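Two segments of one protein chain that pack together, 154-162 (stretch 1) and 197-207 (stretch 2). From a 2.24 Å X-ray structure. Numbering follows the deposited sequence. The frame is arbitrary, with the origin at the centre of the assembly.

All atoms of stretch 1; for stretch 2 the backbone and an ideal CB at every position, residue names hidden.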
# COMPACT_ATOMS: atom_id res chain seq x y z
N PRO A 154 -39.26 -11.13 2.30
CA PRO A 154 -38.72 -12.19 3.15
C PRO A 154 -37.46 -11.77 3.91
O PRO A 154 -36.81 -12.63 4.49
CB PRO A 154 -38.38 -13.28 2.13
CG PRO A 154 -37.92 -12.48 0.92
CD PRO A 154 -38.79 -11.23 0.91
N ILE A 155 -37.12 -10.48 3.92
CA ILE A 155 -36.00 -10.01 4.73
C ILE A 155 -36.45 -9.23 5.95
O ILE A 155 -36.80 -8.05 5.84
CB ILE A 155 -35.04 -9.14 3.90
CG1 ILE A 155 -34.39 -10.01 2.82
CG2 ILE A 155 -33.97 -8.51 4.79
CD1 ILE A 155 -34.48 -9.39 1.52
N PRO A 156 -36.46 -9.90 7.12
CA PRO A 156 -36.92 -9.25 8.35
C PRO A 156 -35.99 -8.10 8.75
O PRO A 156 -34.77 -8.27 8.81
CB PRO A 156 -36.86 -10.38 9.39
CG PRO A 156 -36.83 -11.66 8.55
CD PRO A 156 -36.05 -11.29 7.36
N ILE A 157 -36.57 -6.93 8.99
CA ILE A 157 -35.82 -5.75 9.39
C ILE A 157 -36.48 -5.12 10.60
O ILE A 157 -37.71 -5.22 10.79
CB ILE A 157 -35.81 -4.67 8.29
CG1 ILE A 157 -37.19 -4.00 8.20
CG2 ILE A 157 -35.36 -5.25 6.96
CD1 ILE A 157 -37.19 -2.67 7.49
N SER A 158 -35.67 -4.44 11.39
CA SER A 158 -36.16 -3.77 12.58
C SER A 158 -35.19 -2.67 12.94
O SER A 158 -34.02 -2.73 12.57
CB SER A 158 -36.24 -4.78 13.74
OG SER A 158 -36.55 -4.14 14.96
N HIS A 159 -35.68 -1.64 13.64
CA HIS A 159 -34.77 -0.74 14.32
C HIS A 159 -33.86 -1.62 15.14
O HIS A 159 -34.27 -2.71 15.55
CB HIS A 159 -35.54 0.20 15.23
CG HIS A 159 -36.21 1.32 14.50
ND1 HIS A 159 -37.46 1.18 13.93
CD2 HIS A 159 -35.80 2.57 14.22
CE1 HIS A 159 -37.79 2.32 13.34
NE2 HIS A 159 -36.80 3.18 13.51
N ALA A 160 -32.62 -1.18 15.33
CA ALA A 160 -31.67 -1.96 16.12
C ALA A 160 -32.35 -2.44 17.40
O ALA A 160 -33.06 -1.67 18.05
CB ALA A 160 -30.43 -1.12 16.45
N GLU A 161 -32.16 -3.71 17.73
CA GLU A 161 -32.65 -4.26 18.99
C GLU A 161 -31.68 -3.78 20.05
O GLU A 161 -30.59 -4.34 20.21
CB GLU A 161 -32.74 -5.80 18.90
CG GLU A 161 -33.68 -6.22 17.74
CD GLU A 161 -33.71 -7.73 17.44
OE1 GLU A 161 -34.82 -8.24 17.13
OE2 GLU A 161 -32.65 -8.39 17.46
N LEU A 162 -32.07 -2.71 20.75
CA LEU A 162 -31.15 -1.94 21.58
C LEU A 162 -30.48 -2.75 22.69
O LEU A 162 -31.15 -3.52 23.38
CB LEU A 162 -31.85 -0.71 22.15
CG LEU A 162 -32.23 0.29 21.06
CD1 LEU A 162 -33.10 1.43 21.61
CD2 LEU A 162 -30.97 0.83 20.36
N UNK A 197 -30.27 9.56 13.81
CA UNK A 197 -31.41 8.65 13.75
C UNK A 197 -31.14 7.32 14.44
O UNK A 197 -29.99 6.91 14.59
CB UNK A 197 -31.80 8.40 12.29
N UNK A 198 -32.20 6.64 14.86
CA UNK A 198 -32.10 5.26 15.31
C UNK A 198 -32.22 4.36 14.08
O UNK A 198 -33.31 4.22 13.51
CB UNK A 198 -33.17 4.93 16.35
N UNK A 199 -31.11 3.76 13.66
CA UNK A 199 -31.06 3.03 12.39
C UNK A 199 -31.81 1.72 12.44
O UNK A 199 -31.94 1.08 13.49
CB UNK A 199 -29.61 2.76 11.99
N UNK A 200 -32.32 1.31 11.28
CA UNK A 200 -32.86 -0.03 11.12
C UNK A 200 -31.80 -0.98 10.57
O UNK A 200 -30.78 -0.54 10.06
CB UNK A 200 -34.08 -0.01 10.20
N UNK A 201 -32.07 -2.27 10.67
CA UNK A 201 -31.06 -3.25 10.38
C UNK A 201 -31.64 -4.50 9.77
O UNK A 201 -32.80 -4.83 10.02
CB UNK A 201 -30.29 -3.60 11.65
N UNK A 202 -30.83 -5.20 8.99
CA UNK A 202 -31.20 -6.54 8.52
C UNK A 202 -30.88 -7.55 9.62
O UNK A 202 -30.15 -8.54 9.41
CB UNK A 202 -30.47 -6.90 7.22
N UNK A 203 -31.43 -7.28 10.80
CA UNK A 203 -31.36 -8.17 11.96
C UNK A 203 -32.75 -8.27 12.58
O UNK A 203 -33.49 -7.28 12.64
CB UNK A 203 -30.34 -7.67 12.98
N UNK A 204 -33.13 -9.47 13.01
CA UNK A 204 -34.39 -9.65 13.72
C UNK A 204 -34.28 -10.85 14.65
O UNK A 204 -33.80 -11.91 14.25
CB UNK A 204 -35.55 -9.83 12.74
N UNK A 205 -34.74 -10.66 15.88
CA UNK A 205 -34.52 -11.64 16.93
C UNK A 205 -33.10 -12.14 16.87
O UNK A 205 -32.86 -13.36 16.86
CB UNK A 205 -35.50 -12.80 16.81
N UNK A 206 -32.15 -11.21 16.81
CA UNK A 206 -30.72 -11.53 16.89
C UNK A 206 -30.20 -12.50 15.83
O UNK A 206 -29.19 -13.17 16.02
CB UNK A 206 -30.42 -12.12 18.27
N UNK A 207 -30.90 -12.59 14.72
CA UNK A 207 -30.42 -13.39 13.60
C UNK A 207 -30.22 -12.48 12.40
O UNK A 207 -31.01 -11.57 12.18
CB UNK A 207 -31.39 -14.52 13.27

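Stretch 1 runs as a strand from Ile155 to His159, and stretch 2 lies antiparallel to it. At position 197 the ideal CB has nothing of stretch 1 within 5.5 Å, so the contact sets no preference; the residue is Thr197.

Position 198 directs its CA-to-CB bond toward stretch 1, with the ideal CB 4.1 Å from His159 CD2. An aromatic, polar or aliphatic side chain could lie beside that imidazole. The residue is His198, and its carbonyl O sits at the edge of the His159 ring, 3.1 Å from His159 CD2.

At 199 the CB points away, so stretch 1 sets no preference for the side chain, while the backbone does the work: the carbonyl O accepts a hydrogen bond from Ala160 N at 3.0 Å. The residue is Cys199.

Position 200 is tighter. Its CA lies only 3.8 Å from His159 CA, and the ideal CB is 3.6 Å from Ser158 O and 4.9 Å from Ile157 CD1. A small or slender side chain suits this place, such as alanine, serine, cysteine or valine. It is Cys200, in the m rotamer, which sets SG over one face of the His159 ring, 3.5 Å from its centroid and almost on the ring normal.

Position 201 pairs with Ser158 through two backbone hydrogen bonds, the N of 201 to Ser158 O at 2.8 Å and Ser158 N to the O of 201 at 3.2 Å. Its CB shares a sheet face with that of Ser158, near Ala160, where a small or medium side chain, polar or apolar, would be suitable. The residue is Asp201, which places OD1 3.5 Å from Ala160 CB.

The CB at 202 points away, with Ile155 CG2 4.6 Å from the ideal CB. A small or medium side chain, polar or aliphatic, would suit, and a methyl group could reach Ile155 CG2; the residue is Thr202, whose CG2 lies 3.8 Å from Ile155 CG2.

At 203 the CB points sideways, 5.1 Å from Glu161 OE2; aliphatic or polar groups would serve. Ile203 brings CG2 to 3.9 Å from Glu161 OE2, and a water oxygen lies within hydrogen-bonding reach of two carbonyls, 2.9 Å from Ile203 O and 3.0 Å from Ser158 O.

The ideal CB of 204 lies 3.6 Å from Pro156 CB, which invites an apolar or aromatic residue. Tyr204 packs its CB against Pro156 CB at 3.7 Å.

Positions 205 and 206 both have positive phi, within a type I' turn, where asparagine and glycine are common. The Glu161 carboxylate receives both amides: Arg205 N to Glu161 OE1, 2.7 Å, and Gly206 N to Glu161 OE2, 2.9 Å. The Arg205 side chain starts away from stretch 1. Position 207, beyond contact, is Gln207.

Stretch 2 (197-207) THCCDTIYRGQ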
# COMPACT_ATOMS: atom_id res chain seq x y z
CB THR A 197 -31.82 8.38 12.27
OG1 THR A 197 -33.12 7.76 12.23
CG2 THR A 197 -30.80 7.50 11.57
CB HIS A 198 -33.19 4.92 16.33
CG HIS A 198 -32.95 5.47 17.70
ND1 HIS A 198 -33.42 6.71 18.09
CD2 HIS A 198 -32.32 4.95 18.77
CE1 HIS A 198 -33.07 6.93 19.34
NE2 HIS A 198 -32.39 5.89 19.78
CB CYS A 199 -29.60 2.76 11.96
SG CYS A 199 -28.62 1.81 13.12
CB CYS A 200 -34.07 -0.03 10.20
SG CYS A 200 -35.46 0.87 10.88
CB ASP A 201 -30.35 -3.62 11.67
CG ASP A 201 -29.40 -2.55 12.13
OD1 ASP A 201 -29.74 -1.80 13.06
OD2 ASP A 201 -28.30 -2.46 11.53
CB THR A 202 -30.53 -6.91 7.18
OG1 THR A 202 -29.13 -6.57 7.23
CG2 THR A 202 -31.22 -6.16 6.02
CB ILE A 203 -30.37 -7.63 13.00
CG1 ILE A 203 -28.95 -7.52 12.39
CG2 ILE A 203 -30.37 -8.52 14.24
CD1 ILE A 203 -27.94 -6.76 13.23
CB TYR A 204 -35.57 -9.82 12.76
CG TYR A 204 -36.92 -9.87 13.43
CD1 TYR A 204 -37.33 -8.86 14.29
CD2 TYR A 204 -37.80 -10.93 13.19
CE1 TYR A 204 -38.57 -8.90 14.92
CE2 TYR A 204 -39.04 -10.98 13.81
CZ TYR A 204 -39.42 -9.96 14.67
OH TYR A 204 -40.65 -9.99 15.28
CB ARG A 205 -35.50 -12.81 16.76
CG ARG A 205 -36.94 -12.46 17.14
CD ARG A 205 -37.87 -13.60 16.75
NE ARG A 205 -38.75 -14.01 17.84
CZ ARG A 205 -38.47 -14.98 18.71
NH1 ARG A 205 -37.32 -15.65 18.65
NH2 ARG A 205 -39.35 -15.28 19.66
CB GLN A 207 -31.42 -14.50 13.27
CG GLN A 207 -31.51 -15.61 14.32
CD GLN A 207 -30.95 -16.94 13.82
OE1 GLN A 207 -30.28 -17.66 14.56
NE2 GLN A 207 -31.23 -17.26 12.56
O HOH W 1 -32.74 -4.91 14.14
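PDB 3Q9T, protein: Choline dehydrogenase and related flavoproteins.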